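Local coordinates for protein putative phosphosugar isomerase (Silicibacter pomeroyi DSS-3, PDB 3FJ1) that is of unproven function but, with its paired SIS domains, probably binds phosphosugars or related carbohydrate derivatives, at residues 237-240 against 241-244; 6-9 against 10-13. All coordinates share one frame; numbering follows the deposited sequence. Where two conformers were deposited one is given.

Interaction 1 (237-240 against 241-244)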
loop_
_atom_site.group_PDB
_atom_site.type_symbol
_atom_site.label_atom_id
_atom_site.label_comp_id
_atom_site.label_asym_id
_atom_site.label_seq_id
_atom_site.Cartn_x
_atom_site.Cartn_y
_atom_site.Cartn_z
ATOM N N SER A 237 -2.598 10.782 -1.000
ATOM C CA SER A 237 -3.862 10.108 -1.228
ATOM C C SER A 237 -4.361 9.362 0.025
ATOM O O SER A 237 -3.599 8.642 0.693
ATOM C CB SER A 237 -3.717 9.099 -2.364
ATOM O OG SER A 237 -4.948 8.442 -2.566
ATOM N N TYR A 238 -5.655 9.458 0.288
ATOM C CA TYR A 238 -6.235 8.800 1.431
ATOM C C TYR A 238 -7.547 8.166 1.098
ATOM O O TYR A 238 -8.269 8.659 0.221
ATOM C CB TYR A 238 -6.571 9.826 2.519
ATOM C CG TYR A 238 -5.385 10.485 3.173
ATOM C CD1 TYR A 238 -4.849 11.678 2.678
ATOM C CD2 TYR A 238 -4.841 9.943 4.308
ATOM C CE1 TYR A 238 -3.757 12.287 3.307
ATOM C CE2 TYR A 238 -3.784 10.531 4.932
ATOM C CZ TYR A 238 -3.232 11.683 4.419
ATOM O OH TYR A 238 -2.152 12.222 5.114
ATOM N N SER A 239 -7.875 7.087 1.820
ATOM C CA SER A 239 -9.241 6.625 1.824
ATOM C C SER A 239 -10.053 7.718 2.526
ATOM O O SER A 239 -9.657 8.209 3.587
ATOM C CB SER A 239 -9.395 5.302 2.591
ATOM O OG SER A 239 -10.770 4.927 2.705
ATOM N N SER A 240 -11.240 8.010 2.003
ATOM C CA SER A 240 -12.153 8.977 2.615
ATOM C C SER A 240 -12.644 8.451 3.991
ATOM O O SER A 240 -13.040 9.214 4.871
ATOM C CB SER A 240 -13.318 9.235 1.652
ATOM O OG SER A 240 -13.986 8.038 1.316
ATOM N N ALA A 241 -12.614 7.129 4.165
ATOM C CA ALA A 241 -12.981 6.520 5.445
ATOM C C ALA A 241 -11.866 6.632 6.481
ATOM O O ALA A 241 -12.089 6.349 7.653
ATOM C CB ALA A 241 -13.342 5.061 5.235
ATOM N N GLU A 242 -10.651 6.964 6.058
ATOM C CA GLU A 242 -9.534 7.097 6.973
ATOM C C GLU A 242 -9.001 8.506 7.137
ATOM O O GLU A 242 -8.282 8.781 8.102
ATOM C CB GLU A 242 -8.387 6.209 6.488
ATOM C CG GLU A 242 -8.779 4.750 6.367
ATOM C CD GLU A 242 -9.127 4.092 7.704
ATOM O OE1 GLU A 242 -8.745 4.615 8.785
ATOM O OE2 GLU A 242 -9.803 3.045 7.671
ATOM N N VAL A 243 -9.346 9.396 6.213
ATOM C CA VAL A 243 -8.739 10.742 6.181
ATOM C C VAL A 243 -8.955 11.544 7.464
ATOM O O VAL A 243 -8.073 12.313 7.876
ATOM C CB VAL A 243 -9.186 11.534 4.941
ATOM C CG1 VAL A 243 -10.682 11.880 5.009
ATOM C CG2 VAL A 243 -8.348 12.773 4.791
ATOM N N LEU A 244 -10.099 11.364 8.117
ATOM C CA LEU A 244 -10.371 12.097 9.356
ATOM C C LEU A 244 -9.766 11.441 10.614
ATOM O O LEU A 244 -9.939 11.952 11.705
ATOM C CB LEU A 244 -11.882 12.267 9.531
ATOM C CG LEU A 244 -12.563 13.069 8.428
ATOM C CD1 LEU A 244 -14.069 13.079 8.635
ATOM C CD2 LEU A 244 -11.990 14.486 8.338
HETATM O O HOH W 1 -12.428 9.620 7.389
#

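Interaction 2 (6-9 against 10-13)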
loop_
_atom_site.group_PDB
_atom_site.type_symbol
_atom_site.label_atom_id
_atom_site.label_comp_id
_atom_site.label_asym_id
_atom_site.label_seq_id
_atom_site.Cartn_x
_atom_site.Cartn_y
_atom_site.Cartn_z
ATOM N N ILE A 6 2.556 23.041 -27.389
ATOM C CA ILE A 6 1.798 22.001 -26.696
ATOM C C ILE A 6 2.790 21.092 -26.007
ATOM O O ILE A 6 3.721 20.595 -26.644
ATOM C CB ILE A 6 0.925 21.225 -27.694
ATOM C CG1 ILE A 6 -0.103 22.189 -28.307
ATOM C CG2 ILE A 6 0.279 20.009 -27.025
ATOM C CD1 ILE A 6 -0.906 21.612 -29.443
ATOM N N THR A 7 2.585 20.853 -24.703
ATOM C CA THR A 7 3.481 20.002 -23.933
ATOM C C THR A 7 3.356 18.531 -24.351
ATOM O O THR A 7 2.304 18.103 -24.820
ATOM C CB THR A 7 3.179 20.040 -22.396
ATOM O OG1 THR A 7 1.869 19.494 -22.138
ATOM C CG2 THR A 7 3.282 21.502 -21.815
ATOM N N ARG A 8 4.409 17.757 -24.131
ATOM C CA ARG A 8 4.364 16.335 -24.418
ATOM C C ARG A 8 3.266 15.681 -23.576
ATOM O O ARG A 8 2.575 14.783 -24.023
ATOM C CB ARG A 8 5.734 15.687 -24.167
ATOM C CG ARG A 8 5.861 14.242 -24.635
ATOM C CD ARG A 8 5.586 14.086 -26.139
ATOM N NE ARG A 8 6.682 14.593 -26.964
ATOM C CZ ARG A 8 6.611 14.792 -28.278
ATOM N NH1 ARG A 8 5.477 14.553 -28.928
ATOM N NH2 ARG A 8 7.682 15.266 -28.927
HETATM N N MSE A 9 3.109 16.149 -22.344
HETATM C CA MSE A 9 2.070 15.607 -21.464
HETATM C C MSE A 9 0.712 15.793 -22.105
HETATM O O MSE A 9 -0.092 14.865 -22.153
HETATM C CB MSE A 9 2.095 16.283 -20.095
HETATM C CG MSE A 9 1.089 15.716 -19.150
HETATM SE SE MSE A 9 1.256 16.494 -17.362
HETATM C CE MSE A 9 -0.245 15.580 -16.474
ATOM N N ARG A 10 0.445 16.996 -22.612
ATOM C CA ARG A 10 -0.844 17.251 -23.274
ATOM C C ARG A 10 -1.018 16.429 -24.547
ATOM O O ARG A 10 -2.104 15.937 -24.808
ATOM C CB ARG A 10 -1.046 18.733 -23.590
ATOM C CG ARG A 10 -2.457 19.051 -24.120
ATOM C CD ARG A 10 -3.558 18.861 -23.061
ATOM N NE ARG A 10 -4.744 18.224 -23.619
ATOM C CZ ARG A 10 -5.855 17.967 -22.926
ATOM N NH1 ARG A 10 -5.979 18.372 -21.670
ATOM N NH2 ARG A 10 -6.868 17.366 -23.515
ATOM N N ARG A 11 0.036 16.307 -25.350
ATOM C CA ARG A 11 -0.032 15.509 -26.575
ATOM C C ARG A 11 -0.487 14.091 -26.201
ATOM O O ARG A 11 -1.320 13.500 -26.863
ATOM C CB ARG A 11 1.348 15.367 -27.224
ATOM C CG ARG A 11 1.965 16.620 -27.812
ATOM C CD ARG A 11 1.396 16.929 -29.123
ATOM N NE ARG A 11 2.018 18.095 -29.758
ATOM C CZ ARG A 11 1.462 18.771 -30.748
ATOM N NH1 ARG A 11 0.258 18.438 -31.185
ATOM N NH2 ARG A 11 2.087 19.827 -31.263
ATOM N N GLU A 12 0.075 13.576 -25.118
ATOM C CA GLU A 12 -0.217 12.208 -24.804
ATOM C C GLU A 12 -1.628 12.065 -24.207
ATOM O O GLU A 12 -2.309 11.093 -24.520
ATOM C CB GLU A 12 0.971 11.576 -24.079
ATOM C CG GLU A 12 2.145 11.525 -25.081
ATOM C CD GLU A 12 3.474 11.037 -24.542
ATOM O OE1 GLU A 12 3.535 10.486 -23.426
ATOM O OE2 GLU A 12 4.477 11.172 -25.282
ATOM N N ILE A 13 -2.095 13.047 -23.442
ATOM C CA ILE A 13 -3.474 13.055 -22.964
ATOM C C ILE A 13 -4.449 13.079 -24.161
ATOM O O ILE A 13 -5.480 12.373 -24.140
ATOM C CB ILE A 13 -3.750 14.259 -22.018
ATOM C CG1 ILE A 13 -2.981 14.114 -20.705
ATOM C CG2 ILE A 13 -5.249 14.382 -21.737
ATOM C CD1 ILE A 13 -2.907 15.423 -19.862
HETATM O O HOH W 2 4.843 19.293 -29.647
#

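Interaction 1 (237-240 against 241-244)
Ser239 and Glu242 face each other across a type I beta turn, their CA atoms 5.2 Å apart, where the chain leaves strand 235-239, the outermost strand, within this chain, of the second SIS-domain sheet. Ser239 O accepts from Glu242 N at 2.9 Å, the donor standing well above the carbonyl plane (63° out of it), and takes a second, weak bond from Val243 N. The side chain of Ser239 adds an ST turn: with OG anti to its own backbone N (chi1 174°), the hydroxyl swings forward over the turn and accepts from Ala241 N at 3.2 Å. One serine thus receives three successive amides, two on O and one on OG. The side chain of Glu242 lies beside the turn, its CG resting 3.9 Å from Ser239 CB; the chain then bends at chi2 and carries the carboxylate away to a salt bridge with Arg51 of the second subunit, so this loop takes part in the dimer interface. On the other flank Tyr238 and Val243 cross at about a right angle, CB to CB at 4.0 Å, while the phenol OH is hydrogen-bonded to Glu236 OE1. Strand 208-212 and helix 267-279 also touch Val243. Beyond the direct bonds, water 1 spans the turn's exit: it donates to Ser240 O at 2.6 Å and accepts from Leu244 N at 3.0 Å.

Interaction 2 (6-9 against 10-13)
Thr7 OG1 accepts from Arg10 N at 2.9 Å, with an N-H...O angle of 159°, and so satisfies an amide that the first turn of the helix would otherwise leave without a main-chain acceptor four residues back. OG1 reaches it because it stands between the backbone N and the carbonyl carbon (chi1 64°). The same hydroxyl is hydrogen-bonded to Glu321 OE2 of helix 308-326, consistent with Thr7 donating there while it accepts from Arg10. Behind this cap the ordinary ladder begins: Arg11 N donates to Thr7 O, Glu12 N to Arg8 O, and Ile13 N to Met9 O, a selenomethionine carbonyl that also draws a weak bond from Glu12 N. Thr7 is therefore the N-cap of the long helix 8-41, serving it with both OG1 and O. Ile6, just ahead of the cap, lies over Arg11, the two side chains crossing at about a right angle. Its CD1 sits 3.6 Å above the guanidinium plane, offset toward the rim. Water 2 lies at the edge of that group, in its plane, and accepts from Arg11 NE at 3.1 Å; its link back to Ile6 O is weak. The Arg10 guanidinium runs the other way, where NH2 forms a salt bridge to Asp14 and a hydrogen bond to Ser191 O, and NH1 is hydrogen-bonded to Ser318 OG. One of its faces is covered by Ile13 CG2, 3.8 Å above the centre. Glu12 spends its carboxylate on hydrogen bonds to Leu148 N and Ser149 OG. On the buried side, Met9 extends toward helix 308-326, and its CG meets Ile13 CD1 at 4.1 Å.

How the interactions relate
Both contacts are local, each joining two consecutive tetrapeptides, so neither encloses a long loop and they neither nest nor cross. From the N terminus, interaction 2 comes first, at the start of helix 8-41, and is complete long before the chain reaches interaction 1, which turns it off the strand 235-239 within the second SIS domain. Their centres lie 31 Å apart and their nearest atoms about 16 Å, without touching. Interaction 2 ties the N-terminal helix to the late helix 308-326 and the 148-149 loop of the same chain. Interaction 1 instead links the outer strand of the sheet within this chain with helix 267-279 and reaches Arg51 and Asp106 of the second subunit.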